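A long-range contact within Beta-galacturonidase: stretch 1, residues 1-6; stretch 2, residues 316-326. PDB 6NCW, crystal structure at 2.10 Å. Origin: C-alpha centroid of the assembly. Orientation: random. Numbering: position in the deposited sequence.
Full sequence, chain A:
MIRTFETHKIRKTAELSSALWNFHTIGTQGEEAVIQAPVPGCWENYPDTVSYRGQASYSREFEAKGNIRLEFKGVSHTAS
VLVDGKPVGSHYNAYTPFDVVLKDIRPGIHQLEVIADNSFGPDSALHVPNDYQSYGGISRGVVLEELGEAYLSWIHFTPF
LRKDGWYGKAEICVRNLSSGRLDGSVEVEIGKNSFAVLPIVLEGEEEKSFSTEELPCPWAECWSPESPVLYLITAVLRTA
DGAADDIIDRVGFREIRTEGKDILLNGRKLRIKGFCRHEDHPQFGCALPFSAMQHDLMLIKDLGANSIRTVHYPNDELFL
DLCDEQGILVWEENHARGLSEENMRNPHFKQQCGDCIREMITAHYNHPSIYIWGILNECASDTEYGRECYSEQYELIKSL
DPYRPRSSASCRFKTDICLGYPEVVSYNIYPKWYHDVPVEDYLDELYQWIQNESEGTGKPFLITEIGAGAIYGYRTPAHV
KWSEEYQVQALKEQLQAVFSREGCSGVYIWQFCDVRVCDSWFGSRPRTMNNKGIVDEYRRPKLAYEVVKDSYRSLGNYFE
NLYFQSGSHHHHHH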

ATOM      1  N   MET A   1      23.474  -6.706  26.585  1.00 34.69           N
ATOM      2  CA  MET A   1      24.633  -6.462  25.740  1.00 36.02           C
ATOM      3  C   MET A   1      24.974  -4.974  25.592  1.00 34.63           C
ATOM      4  O   MET A   1      24.127  -4.187  25.174  1.00 32.28           O
ATOM      5  CB  MET A   1      24.374  -7.064  24.377  1.00 39.81           C
ATOM      6  CG  MET A   1      25.568  -7.101  23.524  1.00 37.85           C
ATOM      7  SD  MET A   1      25.148  -7.710  21.892  1.00 31.77           S
ATOM      8  CE  MET A   1      26.834  -8.034  21.388  1.00 31.41           C
ATOM      9  N   ILE A   2      26.215  -4.607  25.917  1.00 30.38           N
ATOM     10  CA  ILE A   2      26.674  -3.224  25.867  1.00 28.12           C
ATOM     11  C   ILE A   2      27.730  -3.019  24.786  1.00 31.14           C
ATOM     12  O   ILE A   2      27.709  -2.011  24.074  1.00 28.61           O
ATOM     13  CB  ILE A   2      27.214  -2.776  27.246  1.00 31.90           C
ATOM     14  CG1 ILE A   2      26.143  -2.898  28.338  1.00 28.25           C
ATOM     15  CG2 ILE A   2      27.723  -1.354  27.173  1.00 31.19           C
ATOM     16  CD1 ILE A   2      25.021  -1.873  28.210  1.00 27.47           C
ATOM     17  N   ARG A   3      28.686  -3.939  24.683  1.00 27.28           N
ATOM     18  CA  ARG A   3      29.715  -3.955  23.655  1.00 25.92           C
ATOM     19  C   ARG A   3      29.765  -5.362  23.081  1.00 26.84           C
ATOM     20  O   ARG A   3      29.137  -6.280  23.614  1.00 31.25           O
ATOM     21  CB  ARG A   3      31.088  -3.565  24.225  1.00 28.72           C
ATOM     22  CG  ARG A   3      31.095  -2.300  25.070  1.00 27.45           C
ATOM     23  CD  ARG A   3      30.896  -1.065  24.204  1.00 23.68           C
ATOM     24  NE  ARG A   3      31.956  -0.912  23.206  1.00 24.53           N
ATOM     25  CZ  ARG A   3      33.083  -0.248  23.420  1.00 26.83           C
ATOM     26  NH1 ARG A   3      33.293   0.313  24.611  1.00 29.56           N
ATOM     27  NH2 ARG A   3      34.004  -0.153  22.457  1.00 22.32           N
ATOM     28  N   THR A   4      30.513  -5.542  21.987  1.00 24.80           N
ATOM     29  CA  THR A   4      30.687  -6.879  21.423  1.00 25.80           C
ATOM     30  C   THR A   4      31.793  -7.674  22.112  1.00 28.57           C
ATOM     31  O   THR A   4      32.066  -8.804  21.708  1.00 26.87           O
ATOM     32  CB  THR A   4      30.984  -6.806  19.918  1.00 26.38           C
ATOM     33  OG1 THR A   4      32.162  -6.024  19.704  1.00 30.93           O
ATOM     34  CG2 THR A   4      29.821  -6.171  19.148  1.00 24.85           C
ATOM     35  N   PHE A   5      32.428  -7.119  23.139  1.00 25.45           N
ATOM     36  CA  PHE A   5      33.473  -7.802  23.881  1.00 27.33           C
ATOM     37  C   PHE A   5      33.347  -7.371  25.338  1.00 30.01           C
ATOM     38  O   PHE A   5      32.640  -6.408  25.650  1.00 28.80           O
ATOM     39  CB  PHE A   5      34.848  -7.458  23.301  1.00 28.14           C
ATOM     40  CG  PHE A   5      35.164  -5.992  23.377  1.00 30.93           C
ATOM     41  CD1 PHE A   5      35.924  -5.487  24.423  1.00 29.05           C
ATOM     42  CD2 PHE A   5      34.662  -5.112  22.428  1.00 26.33           C
ATOM     43  CE1 PHE A   5      36.189  -4.131  24.515  1.00 28.29           C
ATOM     44  CE2 PHE A   5      34.928  -3.754  22.506  1.00 28.96           C
ATOM     45  CZ  PHE A   5      35.694  -3.263  23.553  1.00 29.12           C
ATOM     46  N   GLU A   6      34.012  -8.090  26.248  1.00 31.73           N
ATOM     47  CA  GLU A   6      33.968  -7.713  27.660  1.00 31.02           C
ATOM     48  C   GLU A   6      35.019  -6.647  27.940  1.00 30.43           C
ATOM     49  O   GLU A   6      36.199  -6.813  27.614  1.00 28.16           O
ATOM     50  CB  GLU A   6      34.175  -8.922  28.574  1.00 35.80           C
ATOM     51  CG  GLU A   6      33.024  -9.939  28.533  1.00 37.45           C
ATOM     52  CD  GLU A   6      31.662  -9.369  28.976  1.00 48.29           C
ATOM     53  OE1 GLU A   6      31.461  -9.113  30.186  1.00 47.19           O
ATOM     54  OE2 GLU A   6      30.777  -9.185  28.104  1.00 59.69           O
ATOM     55  N   ASP A 316      25.663   4.705  19.215  1.00 20.63           N
ATOM     56  CA  ASP A 316      25.891   3.571  20.100  1.00 22.75           C
ATOM     57  C   ASP A 316      27.238   2.896  19.837  1.00 24.10           C
ATOM     58  O   ASP A 316      27.547   2.506  18.710  1.00 21.32           O
ATOM     59  CB  ASP A 316      24.758   2.558  19.893  1.00 21.68           C
ATOM     60  CG  ASP A 316      24.646   1.543  21.018  1.00 27.13           C
ATOM     61  OD1 ASP A 316      23.512   1.055  21.234  1.00 29.67           O
ATOM     62  OD2 ASP A 316      25.679   1.211  21.672  1.00 26.31           O
ATOM     63  N   GLU A 317      28.016   2.716  20.902  1.00 22.23           N
ATOM     64  CA  GLU A 317      29.306   2.042  20.771  1.00 23.82           C
ATOM     65  C   GLU A 317      29.154   0.602  20.310  1.00 21.35           C
ATOM     66  O   GLU A 317      30.090   0.028  19.741  1.00 23.97           O
ATOM     67  CB  GLU A 317      30.040   2.080  22.107  1.00 22.85           C
ATOM     68  CG  GLU A 317      30.253   3.500  22.589  1.00 23.29           C
ATOM     69  CD  GLU A 317      30.687   3.568  24.031  1.00 27.06           C
ATOM     70  OE1 GLU A 317      29.964   3.040  24.895  1.00 26.36           O
ATOM     71  OE2 GLU A 317      31.750   4.155  24.295  1.00 31.05           O
ATOM     72  N   LEU A 318      28.011  -0.016  20.575  1.00 19.59           N
ATOM     73  CA  LEU A 318      27.775  -1.347  20.034  1.00 20.22           C
ATOM     74  C   LEU A 318      27.761  -1.317  18.500  1.00 21.67           C
ATOM     75  O   LEU A 318      28.267  -2.236  17.846  1.00 19.96           O
ATOM     76  CB  LEU A 318      26.460  -1.889  20.598  1.00 20.22           C
ATOM     77  CG  LEU A 318      26.019  -3.309  20.230  1.00 32.22           C
ATOM     78  CD1 LEU A 318      26.951  -4.347  20.855  1.00 30.12           C
ATOM     79  CD2 LEU A 318      24.583  -3.530  20.692  1.00 25.59           C
ATOM     80  N   PHE A 319      27.192  -0.264  17.911  1.00 19.53           N
ATOM     81  CA  PHE A 319      27.174  -0.153  16.451  1.00 20.19           C
ATOM     82  C   PHE A 319      28.581   0.092  15.921  1.00 21.87           C
ATOM     83  O   PHE A 319      29.008  -0.542  14.949  1.00 20.44           O
ATOM     84  CB  PHE A 319      26.225   0.977  16.014  1.00 18.71           C
ATOM     85  CG  PHE A 319      26.015   1.055  14.513  1.00 24.93           C
ATOM     86  CD1 PHE A 319      25.171   0.154  13.866  1.00 24.31           C
ATOM     87  CD2 PHE A 319      26.656   2.021  13.760  1.00 16.47           C
ATOM     88  CE1 PHE A 319      24.968   0.217  12.480  1.00 22.87           C
ATOM     89  CE2 PHE A 319      26.473   2.087  12.377  1.00 20.08           C
ATOM     90  CZ  PHE A 319      25.624   1.184  11.739  1.00 21.20           C
ATOM     91  N   LEU A 320      29.317   1.009  16.563  1.00 21.35           N
ATOM     92  CA  LEU A 320      30.706   1.266  16.187  1.00 22.48           C
ATOM     93  C   LEU A 320      31.551   0.003  16.303  1.00 20.94           C
ATOM     94  O   LEU A 320      32.380  -0.266  15.431  1.00 23.54           O
ATOM     95  CB  LEU A 320      31.285   2.390  17.052  1.00 19.38           C
ATOM     96  CG  LEU A 320      30.561   3.744  16.953  1.00 20.70           C
ATOM     97  CD1 LEU A 320      31.081   4.737  17.980  1.00 20.42           C
ATOM     98  CD2 LEU A 320      30.708   4.331  15.551  1.00 20.53           C
ATOM     99  N   ASP A 321      31.352  -0.788  17.367  1.00 22.40           N
ATOM    100  CA  ASP A 321      32.021  -2.089  17.476  1.00 23.58           C
ATOM    101  C   ASP A 321      31.770  -2.933  16.232  1.00 24.30           C
ATOM    102  O   ASP A 321      32.688  -3.558  15.694  1.00 24.49           O
ATOM    103  CB  ASP A 321      31.541  -2.882  18.704  1.00 21.00           C
ATOM    104  CG  ASP A 321      32.094  -2.361  20.036  1.00 27.57           C
ATOM    105  OD1 ASP A 321      31.520  -2.756  21.082  1.00 25.55           O
ATOM    106  OD2 ASP A 321      33.066  -1.560  20.053  1.00 28.66           O
ATOM    107  N   LEU A 322      30.514  -3.001  15.791  1.00 19.21           N
ATOM    108  CA  LEU A 322      30.203  -3.833  14.631  1.00 21.96           C
ATOM    109  C   LEU A 322      30.824  -3.276  13.354  1.00 18.37           C
ATOM    110  O   LEU A 322      31.136  -4.045  12.434  1.00 18.11           O
ATOM    111  CB  LEU A 322      28.692  -3.983  14.477  1.00 17.73           C
ATOM    112  CG  LEU A 322      28.003  -4.841  15.545  1.00 24.22           C
ATOM    113  CD1 LEU A 322      26.496  -4.514  15.632  1.00 21.01           C
ATOM    114  CD2 LEU A 322      28.216  -6.329  15.274  1.00 19.88           C
ATOM    115  N   CYS A 323      31.012  -1.955  13.273  1.00 18.94           N
ATOM    116  CA  CYS A 323      31.716  -1.390  12.124  1.00 17.11           C
ATOM    117  C   CYS A 323      33.210  -1.717  12.188  1.00 25.22           C
ATOM    118  O   CYS A 323      33.811  -2.053  11.160  1.00 24.85           O
ATOM    119  CB  CYS A 323      31.502   0.127  12.052  1.00 19.92           C
ATOM    120  SG  CYS A 323      29.775   0.686  11.700  1.00 23.09           S
ATOM    121  N   ASP A 324      33.818  -1.605  13.384  1.00 21.37           N
ATOM    122  CA  ASP A 324      35.203  -2.040  13.604  1.00 23.92           C
ATOM    123  C   ASP A 324      35.428  -3.463  13.114  1.00 26.75           C
ATOM    124  O   ASP A 324      36.363  -3.728  12.350  1.00 28.22           O
ATOM    125  CB  ASP A 324      35.561  -1.961  15.092  1.00 21.82           C
ATOM    126  CG  ASP A 324      35.584  -0.550  15.620  1.00 22.71           C
ATOM    127  OD1 ASP A 324      35.699   0.399  14.810  1.00 24.09           O
ATOM    128  OD2 ASP A 324      35.475  -0.390  16.859  1.00 26.48           O
ATOM    129  N   GLU A 325      34.577  -4.403  13.563  1.00 23.56           N
ATOM    130  CA  GLU A 325      34.718  -5.815  13.210  1.00 24.60           C
ATOM    131  C   GLU A 325      34.499  -6.095  11.730  1.00 25.59           C
ATOM    132  O   GLU A 325      35.002  -7.107  11.234  1.00 24.10           O
ATOM    133  CB  GLU A 325      33.740  -6.672  14.021  1.00 26.02           C
ATOM    134  CG  GLU A 325      34.088  -6.713  15.490  1.00 28.98           C
ATOM    135  CD  GLU A 325      33.068  -7.444  16.338  1.00 34.06           C
ATOM    136  OE1 GLU A 325      32.928  -7.078  17.521  1.00 37.21           O
ATOM    137  OE2 GLU A 325      32.424  -8.392  15.842  1.00 37.53           O
ATOM    138  N   GLN A 326      33.753  -5.248  11.011  1.00 23.94           N
ATOM    139  CA  GLN A 326      33.446  -5.534   9.615  1.00 24.59           C
ATOM    140  C   GLN A 326      34.177  -4.621   8.637  1.00 23.08           C
ATOM    141  O   GLN A 326      33.994  -4.754   7.426  1.00 26.76           O
ATOM    142  CB  GLN A 326      31.923  -5.481   9.398  1.00 22.25           C
ATOM    143  CG  GLN A 326      31.219  -6.658  10.105  1.00 25.06           C
ATOM    144  CD  GLN A 326      29.671  -6.578  10.114  1.00 25.04           C
ATOM    145  OE1 GLN A 326      29.006  -7.239   9.329  1.00 27.41           O
ATOM    146  NE2 GLN A 326      29.116  -5.816  11.040  1.00 20.90           N
TER
HETATM  147  O   HOH W   1      26.224   0.294  24.141  1.00 25.10           O

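How do the two backbones lie against each other? The N-terminal stretch has no regular helix or strand, and it rests on a helix that begins at E317. The CA atoms of the two stretches come nearest where that of R3 lies 4.9 Å from that of L318; one helical turn on, the CA of T4 is 6.3 Å from the CA of D321. D316 caps the helix start, its OD2 accepting from L318 N at 2.9 Å. A water lies 2.7 Å from I2 O and 2.7 Å from D316 OD2, placed to donate to either, linking the neighbourhoods of the N-terminal segment and the capping residue.

What makes D321 the centre of the polar contact? Its CA-to-CB bond points toward stretch 1, and its carboxylate receives R3 along the guanidinium edge: R3 NE donates to D321 OD1 at 2.8 Å and R3 NH2 to D321 OD2 at 2.9 Å. This two-pronged salt bridge joins opposite charges with well-directed hydrogen bonds. OD1 also accepts from the backbone T4 N at 3.1 Å, so one side chain fixes both the arginine and the main chain that follows it.

How does E317 assist? Its CB packs over one face of the guanidinium, 3.7 Å from R3 NE, leaving the edge free for D321. E317 OE2 lies 4.2 Å from R3 NH1 but well out of the guanidinium plane, so the attraction is one of charge without a directed hydrogen bond.

Where do T4 and the apolar groups fit? T4 points toward the helix, and its OG1 donates to E325 OE1 in a short 2.5 Å hydrogen bond, one turn beyond D321. Its methyl meets leucine instead, with T4 CG2 3.8 Å from L318 CD1. That same L318 CD1 lies 3.7 Å from M1 CE, so L318 gives the start of the chain an apolar surface beside the charged cluster.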